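Local coordinates for enterobactin synthetase component F-related protein (Vibrio cholerae serotype O1, PDB 4OXI), which probably binds ATP and activates glycine as glycyl-adenylate, serving a lipopolysaccharide modification pathway related to nonribosomal peptide synthetases, at residues A[54-59]-A[272-277]; A[237-242]-A[268-273]; A[511-516]-A[565-570]. One frame throughout, in Å; residues are numbered along the deposited sequence.

Contact 1: residues A[54-59]-A[272-277]; sequences HSILAA and DIFYSL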
# COMPACT_ATOMS: atom_id res chain seq x y z
N HIS A 54 18.60 -7.14 11.46
CA HIS A 54 19.99 -6.79 11.79
C HIS A 54 20.57 -5.84 10.76
O HIS A 54 21.26 -4.89 11.12
CB HIS A 54 20.89 -8.03 11.88
CG HIS A 54 22.34 -7.69 12.06
ND1 HIS A 54 22.88 -7.35 13.28
CD2 HIS A 54 23.36 -7.61 11.16
CE1 HIS A 54 24.17 -7.09 13.14
NE2 HIS A 54 24.48 -7.25 11.86
N SER A 55 20.30 -6.11 9.49
CA SER A 55 20.77 -5.24 8.42
C SER A 55 20.22 -3.82 8.57
O SER A 55 20.92 -2.85 8.28
CB SER A 55 20.36 -5.80 7.07
OG SER A 55 20.86 -7.11 6.91
N ILE A 56 18.97 -3.71 9.00
CA ILE A 56 18.37 -2.40 9.17
C ILE A 56 19.05 -1.65 10.32
O ILE A 56 19.41 -0.48 10.17
CB ILE A 56 16.84 -2.48 9.39
CG1 ILE A 56 16.13 -2.73 8.07
CG2 ILE A 56 16.32 -1.20 10.01
CD1 ILE A 56 14.66 -3.06 8.20
N LEU A 57 19.23 -2.33 11.45
CA LEU A 57 19.91 -1.69 12.58
C LEU A 57 21.34 -1.29 12.23
O LEU A 57 21.80 -0.21 12.62
CB LEU A 57 19.89 -2.61 13.80
CG LEU A 57 18.49 -2.91 14.34
CD1 LEU A 57 18.58 -3.67 15.64
CD2 LEU A 57 17.72 -1.63 14.52
N ALA A 58 22.04 -2.13 11.48
CA ALA A 58 23.41 -1.81 11.07
C ALA A 58 23.45 -0.60 10.14
O ALA A 58 24.30 0.27 10.29
CB ALA A 58 24.07 -3.03 10.39
N ALA A 59 22.52 -0.55 9.18
CA ALA A 59 22.41 0.57 8.25
C ALA A 59 22.22 1.91 8.96
O ALA A 59 22.79 2.93 8.56
CB ALA A 59 21.29 0.33 7.25
N ASP A 272 8.74 1.59 -0.02
CA ASP A 272 9.55 2.81 -0.08
C ASP A 272 10.34 3.01 1.21
O ASP A 272 11.56 3.22 1.20
CB ASP A 272 8.68 4.07 -0.30
CG ASP A 272 7.79 3.99 -1.56
OD1 ASP A 272 8.19 3.31 -2.54
OD2 ASP A 272 6.70 4.63 -1.57
N ILE A 273 9.61 2.95 2.33
CA ILE A 273 10.17 3.27 3.64
C ILE A 273 11.27 2.30 4.08
O ILE A 273 12.33 2.72 4.54
CB ILE A 273 9.06 3.31 4.72
CG1 ILE A 273 8.09 4.46 4.46
CG2 ILE A 273 9.65 3.46 6.10
CD1 ILE A 273 6.96 4.56 5.49
N PHE A 274 11.02 1.00 3.96
CA PHE A 274 11.98 0.04 4.50
C PHE A 274 13.10 -0.31 3.54
O PHE A 274 14.19 -0.68 3.97
CB PHE A 274 11.26 -1.18 5.09
CG PHE A 274 10.47 -0.84 6.30
CD1 PHE A 274 11.10 -0.69 7.53
CD2 PHE A 274 9.10 -0.61 6.22
CE1 PHE A 274 10.39 -0.34 8.65
CE2 PHE A 274 8.38 -0.25 7.35
CZ PHE A 274 9.02 -0.12 8.56
N TYR A 275 12.83 -0.17 2.24
CA TYR A 275 13.85 -0.28 1.20
C TYR A 275 14.88 0.82 1.44
O TYR A 275 16.09 0.58 1.38
CB TYR A 275 13.20 -0.02 -0.14
CG TYR A 275 13.96 -0.46 -1.37
CD1 TYR A 275 14.98 -1.41 -1.32
CD2 TYR A 275 13.60 0.04 -2.61
CE1 TYR A 275 15.64 -1.83 -2.49
CE2 TYR A 275 14.23 -0.36 -3.76
CZ TYR A 275 15.25 -1.29 -3.70
OH TYR A 275 15.85 -1.65 -4.89
N SER A 276 14.42 2.04 1.69
CA SER A 276 15.35 3.13 1.93
C SER A 276 16.12 2.88 3.23
O SER A 276 17.32 3.09 3.30
CB SER A 276 14.61 4.46 2.00
OG SER A 276 15.51 5.51 2.34
N LEU A 277 15.41 2.43 4.25
CA LEU A 277 15.99 2.28 5.58
C LEU A 277 17.11 1.23 5.60
O LEU A 277 18.18 1.46 6.15
CB LEU A 277 14.89 1.90 6.56
CG LEU A 277 15.12 1.81 8.07
CD1 LEU A 277 15.91 2.98 8.65
CD2 LEU A 277 13.75 1.74 8.73

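Contact 2: residues A[237-242]-A[268-273]; sequences SNLHCY and LSVHDI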
# COMPACT_ATOMS: atom_id res chain seq x y z
N SER A 237 7.71 -11.30 10.02
CA SER A 237 8.37 -12.25 9.10
C SER A 237 7.87 -12.08 7.66
O SER A 237 8.65 -12.21 6.73
CB SER A 237 8.28 -13.70 9.57
OG SER A 237 6.93 -14.13 9.62
N ASN A 238 6.58 -11.79 7.48
CA ASN A 238 6.09 -11.42 6.14
C ASN A 238 6.92 -10.28 5.56
O ASN A 238 7.44 -10.36 4.45
CB ASN A 238 4.64 -10.93 6.18
CG ASN A 238 3.64 -11.99 6.57
OD1 ASN A 238 2.69 -11.71 7.30
ND2 ASN A 238 3.83 -13.21 6.08
N LEU A 239 7.03 -9.20 6.34
CA LEU A 239 7.69 -7.98 5.87
C LEU A 239 9.18 -8.19 5.66
O LEU A 239 9.76 -7.65 4.70
CB LEU A 239 7.48 -6.85 6.89
CG LEU A 239 8.32 -5.58 6.76
CD1 LEU A 239 8.08 -4.92 5.40
CD2 LEU A 239 8.02 -4.60 7.90
N HIS A 240 9.81 -8.95 6.56
CA HIS A 240 11.26 -9.20 6.49
C HIS A 240 11.58 -10.03 5.27
O HIS A 240 12.58 -9.79 4.60
CB HIS A 240 11.76 -9.89 7.76
CG HIS A 240 11.91 -8.97 8.92
ND1 HIS A 240 11.73 -9.37 10.23
CD2 HIS A 240 12.23 -7.65 8.98
CE1 HIS A 240 11.93 -8.35 11.04
NE2 HIS A 240 12.24 -7.30 10.31
N CYS A 241 10.73 -11.01 4.97
CA CYS A 241 10.93 -11.78 3.75
C CYS A 241 10.91 -10.88 2.50
O CYS A 241 11.82 -10.93 1.69
CB CYS A 241 9.90 -12.90 3.63
SG CYS A 241 10.09 -13.86 2.09
N TYR A 242 9.88 -10.03 2.37
CA TYR A 242 9.80 -9.15 1.20
C TYR A 242 11.00 -8.24 1.05
O TYR A 242 11.63 -8.20 0.00
CB TYR A 242 8.56 -8.27 1.20
CG TYR A 242 8.59 -7.29 0.04
CD1 TYR A 242 8.28 -7.71 -1.24
CD2 TYR A 242 8.95 -5.96 0.23
CE1 TYR A 242 8.31 -6.83 -2.32
CE2 TYR A 242 8.98 -5.06 -0.85
CZ TYR A 242 8.66 -5.50 -2.12
OH TYR A 242 8.68 -4.63 -3.19
N LEU A 268 2.61 -0.12 -1.02
CA LEU A 268 3.78 0.39 -1.75
C LEU A 268 4.60 1.35 -0.90
O LEU A 268 5.82 1.45 -1.08
CB LEU A 268 3.37 1.08 -3.05
CG LEU A 268 2.68 0.22 -4.12
CD1 LEU A 268 2.67 0.96 -5.45
CD2 LEU A 268 3.35 -1.13 -4.26
N SER A 269 3.96 2.04 0.04
CA SER A 269 4.68 2.98 0.87
C SER A 269 5.57 2.23 1.84
O SER A 269 6.63 2.71 2.22
CB SER A 269 3.74 3.90 1.64
OG SER A 269 2.97 3.14 2.56
N VAL A 270 5.14 1.04 2.24
CA VAL A 270 5.94 0.19 3.11
C VAL A 270 7.23 -0.21 2.42
O VAL A 270 8.30 -0.20 3.01
CB VAL A 270 5.18 -1.07 3.49
CG1 VAL A 270 6.07 -2.00 4.32
CG2 VAL A 270 3.91 -0.69 4.25
N HIS A 271 7.13 -0.54 1.14
CA HIS A 271 8.32 -0.81 0.35
C HIS A 271 9.26 0.42 0.36
O HIS A 271 10.43 0.29 0.74
CB HIS A 271 7.90 -1.19 -1.07
CG HIS A 271 9.00 -1.11 -2.08
ND1 HIS A 271 9.49 -2.22 -2.73
CD2 HIS A 271 9.66 -0.05 -2.60
CE1 HIS A 271 10.42 -1.85 -3.59
NE2 HIS A 271 10.54 -0.54 -3.54
N ASP A 272 8.74 1.59 -0.02
CA ASP A 272 9.55 2.81 -0.08
C ASP A 272 10.34 3.01 1.21
O ASP A 272 11.56 3.22 1.20
CB ASP A 272 8.68 4.07 -0.30
CG ASP A 272 7.79 3.99 -1.56
OD1 ASP A 272 8.19 3.31 -2.54
OD2 ASP A 272 6.70 4.63 -1.57
N ILE A 273 9.61 2.95 2.33
CA ILE A 273 10.17 3.27 3.64
C ILE A 273 11.27 2.30 4.08
O ILE A 273 12.33 2.72 4.54
CB ILE A 273 9.06 3.31 4.72
CG1 ILE A 273 8.09 4.46 4.46
CG2 ILE A 273 9.65 3.46 6.10
CD1 ILE A 273 6.96 4.56 5.49

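Contact 3: residues A[511-516]-A[565-570]; sequences GTVAFV and QQLASQ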
# COMPACT_ATOMS: atom_id res chain seq x y z
N GLY A 511 -11.98 7.08 -12.61
CA GLY A 511 -13.21 7.32 -11.86
C GLY A 511 -14.27 6.27 -12.13
O GLY A 511 -14.02 5.29 -12.86
N THR A 512 -15.45 6.45 -11.53
CA THR A 512 -16.60 5.58 -11.79
C THR A 512 -17.81 6.41 -12.20
O THR A 512 -17.89 7.60 -11.89
CB THR A 512 -17.01 4.75 -10.53
OG1 THR A 512 -17.38 5.63 -9.46
CG2 THR A 512 -15.87 3.83 -10.09
N VAL A 513 -18.77 5.78 -12.88
CA VAL A 513 -20.07 6.40 -13.09
C VAL A 513 -21.17 5.43 -12.65
O VAL A 513 -20.98 4.21 -12.66
CB VAL A 513 -20.30 6.87 -14.56
CG1 VAL A 513 -19.19 7.79 -15.02
CG2 VAL A 513 -20.41 5.69 -15.47
N ALA A 514 -22.32 5.98 -12.26
CA ALA A 514 -23.41 5.15 -11.79
C ALA A 514 -24.60 5.17 -12.76
O ALA A 514 -24.96 6.23 -13.28
CB ALA A 514 -23.83 5.57 -10.40
N PHE A 515 -25.18 4.00 -13.02
CA PHE A 515 -26.46 3.89 -13.73
C PHE A 515 -27.51 3.38 -12.76
O PHE A 515 -27.31 2.37 -12.09
CB PHE A 515 -26.37 2.91 -14.90
CG PHE A 515 -25.48 3.38 -16.01
CD1 PHE A 515 -26.01 4.05 -17.10
CD2 PHE A 515 -24.11 3.15 -15.96
CE1 PHE A 515 -25.20 4.49 -18.13
CE2 PHE A 515 -23.28 3.59 -17.00
CZ PHE A 515 -23.83 4.26 -18.08
N VAL A 516 -28.63 4.10 -12.67
CA VAL A 516 -29.74 3.65 -11.84
C VAL A 516 -30.98 3.52 -12.73
O VAL A 516 -31.02 4.07 -13.83
CB VAL A 516 -30.02 4.62 -10.70
CG1 VAL A 516 -28.78 4.76 -9.81
CG2 VAL A 516 -30.45 5.99 -11.25
N GLN A 565 -18.97 1.37 -23.93
CA GLN A 565 -19.17 1.75 -25.33
C GLN A 565 -20.20 2.86 -25.44
O GLN A 565 -20.01 3.82 -26.19
CB GLN A 565 -19.61 0.55 -26.16
CG GLN A 565 -18.69 -0.66 -26.10
CD GLN A 565 -19.22 -1.84 -26.90
OE1 GLN A 565 -19.83 -1.66 -27.96
NE2 GLN A 565 -18.99 -3.05 -26.39
N GLN A 566 -21.30 2.73 -24.70
CA GLN A 566 -22.34 3.75 -24.75
C GLN A 566 -21.82 5.09 -24.29
O GLN A 566 -22.06 6.10 -24.94
CB GLN A 566 -23.55 3.34 -23.92
CG GLN A 566 -24.58 4.45 -23.81
CD GLN A 566 -25.94 3.96 -23.33
OE1 GLN A 566 -26.26 2.77 -23.44
NE2 GLN A 566 -26.74 4.88 -22.80
N LEU A 567 -21.11 5.09 -23.17
CA LEU A 567 -20.54 6.31 -22.61
C LEU A 567 -19.55 6.99 -23.58
O LEU A 567 -19.46 8.22 -23.63
CB LEU A 567 -19.85 6.02 -21.28
CG LEU A 567 -20.76 5.72 -20.10
CD1 LEU A 567 -19.97 5.05 -18.99
CD2 LEU A 567 -21.36 7.01 -19.60
N ALA A 568 -18.80 6.17 -24.33
CA ALA A 568 -17.83 6.68 -25.30
C ALA A 568 -18.51 7.48 -26.41
O ALA A 568 -17.91 8.39 -26.99
CB ALA A 568 -17.03 5.52 -25.89
N SER A 569 -19.77 7.15 -26.69
CA SER A 569 -20.52 7.78 -27.77
C SER A 569 -20.85 9.24 -27.51
O SER A 569 -21.13 9.99 -28.43
CB SER A 569 -21.79 6.99 -28.05
OG SER A 569 -21.47 5.64 -28.35
N GLN A 570 -20.82 9.64 -26.24
CA GLN A 570 -21.08 11.04 -25.90
C GLN A 570 -19.82 11.77 -25.41
O GLN A 570 -19.88 12.91 -24.95
CB GLN A 570 -22.20 11.14 -24.86
CG GLN A 570 -23.53 10.57 -25.34
CD GLN A 570 -24.63 10.70 -24.31
OE1 GLN A 570 -24.40 11.18 -23.20
NE2 GLN A 570 -25.84 10.27 -24.67

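Contact 1: residues A[54-59]-A[272-277]
Ile-56 and Leu-277 mark the nearest passage of two helical segments, 54-59 and 272-277, whose axes approach to 10.3 Å with their N-to-C directions at 65°. The CA atoms of this pair are 6.4 Å apart, and most of the surface buried between the segments belongs to these two residues. Ile-56 lies in the middle of the contact and uses both of its branches. Its CG2 methyl, which stands opposite the backbone N, packs against CG of Leu-277 at 3.8 Å, with CD2 of the same leucine only slightly farther away. The two side chains cross at about a right angle, so they meet over a short length instead of lying alongside each other. The other branch is extended (chi2 170°) and carries CD1 to within 4.3 Å of Phe-274 CD1, approaching the ring obliquely. CG2 of the preceding Ile-273 lies over part of one face of that ring, 4.0 Å above the plane and toward the rim. One turn on from Ile-56, the methyl CB of Ala-59 rests 3.5 Å from the carbonyl O of Leu-277, a van der Waals touch that brings the later part of helix 51-62 against backbone. Helix 108-119 supplies a third wall: Tyr-118 meets both Ile-56 and Phe-274, while Trp-115 packs on Leu-277. With only hydrocarbon groups and one carbonyl oxygen meeting here, the contact between these segments rests on apolar packing rather than directional bonds, and the 172 Å² buried between them is extended by the packing of Tyr-118 and Trp-115.

Contact 2: residues A[237-242]-A[268-273]
Leu-239 makes the first touch along segment 237-242, setting its CD1 methyl 3.7 Å from CG1 of Val-270 in the helix that starts at residue 268. Its CB does not aim straight at that helix; the bridge is made because CG lies opposite the backbone N (chi1 168°) and the branch then swings CD1 across. Val-270 presents CG1 in return, and the two side chains pass at a slant. Strand 216-222 backs this apolar spot, with Ala-217 against Leu-239 and Tyr-218 and Met-220 against Val-270. The next residue, His-240, is directed elsewhere: its ND1 bonds Glu-213 OE1 and its NE2 bonds the hydroxyl of Tyr-118, tying the helix to its other neighbours. Tyr-242, a turn after Leu-239, reaches the second helix again. Its OH forms a short hydrogen bond of 2.6 Å with ND1 of His-271, and either partner could be the donor. The hydroxyl meets the imidazole at its edge, near the ring plane, and ND1 likewise lies near the plane of the phenol, while the two planes are turned 55° to each other. The rings meet edge against edge, centroids 5.7 Å apart, neither lying over the other's face. This bond gives both buried polar atoms a partner and should restrain the rotation of the imidazole, which also meets the ring of Tyr-275 and the side chain of Leu-307. Leu-268, one turn before His-271, touches the bound glycyl-adenosine-5'-phosphate, and the Tyr-242 side chain is about 8 Å from it. Through Leu-268 the second helix lines the adenylate pocket, while the Tyr-242/His-271 pair lies behind it, probably as second shell, in the large N-terminal domain of an AMP-forming adenylating enzyme.

Contact 3: residues A[511-516]-A[565-570]
Gln-565 O is gripped twice by Ser-569, two residues beyond the Leu-567 that meets the strand: by OG at 3.2 Å and, weakly, by the backbone N at 3.4 Å. The hydroxyl approaches at a C=O...O angle of 142°, tilted 26° out of the carbonyl plane, and so ties the serine back to the residue four before it. The setting is the small C-terminal alpha/beta domain of the adenylating-enzyme fold, where helix 560-568 packs on the three-stranded sheet of 496-500, 512-516 and 543-546. Strand 512-516 is the middle one, bonded through its backbone to Val-499 at one neighbour and to Arg-543 and Tyr-545 at the other. Val-513 and Phe-515, two residues apart, point from the same face of this strand toward the helix, and Leu-567 answers both. The leucine directs its CG away from its carbonyl carbon (chi1 -73°), which sends the isobutyl group toward the sheet; CD1 reaches both strand residues, and CD2 adds to the contact with Phe-515 CZ. Phe-515 reaches out to meet it and offers the edge of its ring, CZ lying 4.0 Å from CG of Leu-567, which sits near the ring plane. Trp-501 and Tyr-545 pack on the same leucine, and Tyr-545 also meets the Phe-515 ring with the planes only about 20° apart. The result is a compact apolar core between helix and sheet. Closest of all across the contact are the methyls Val-513 CG2 and Leu-567 CD1, 3.6 Å apart where the two side chains run antiparallel alongside each other.

Contacts 1 and 2 are neighbours, their centres 10 Å apart, because helix 268-279 takes part in both; Asp-272 and Ile-273 are common to their segments. The start of that helix faces helix 236-249 and the glycyl-adenylate, whereas its later turns face helix 51-62, where the side chain of Phe-274 is about 13 Å from the ligand. Tyr-118 links the two regions further, packing at contact 1 and bonding His-240 of contact 2. Contact 3 is remote, with its centre 46 Å from contact 1 and 38 Å from contact 2, and nearest atoms about 22 and 17 Å away. It joins the sheet of strand 512-516 to helix 560-568 in the C-terminal domain, a separate unit from the helices beside the pocket.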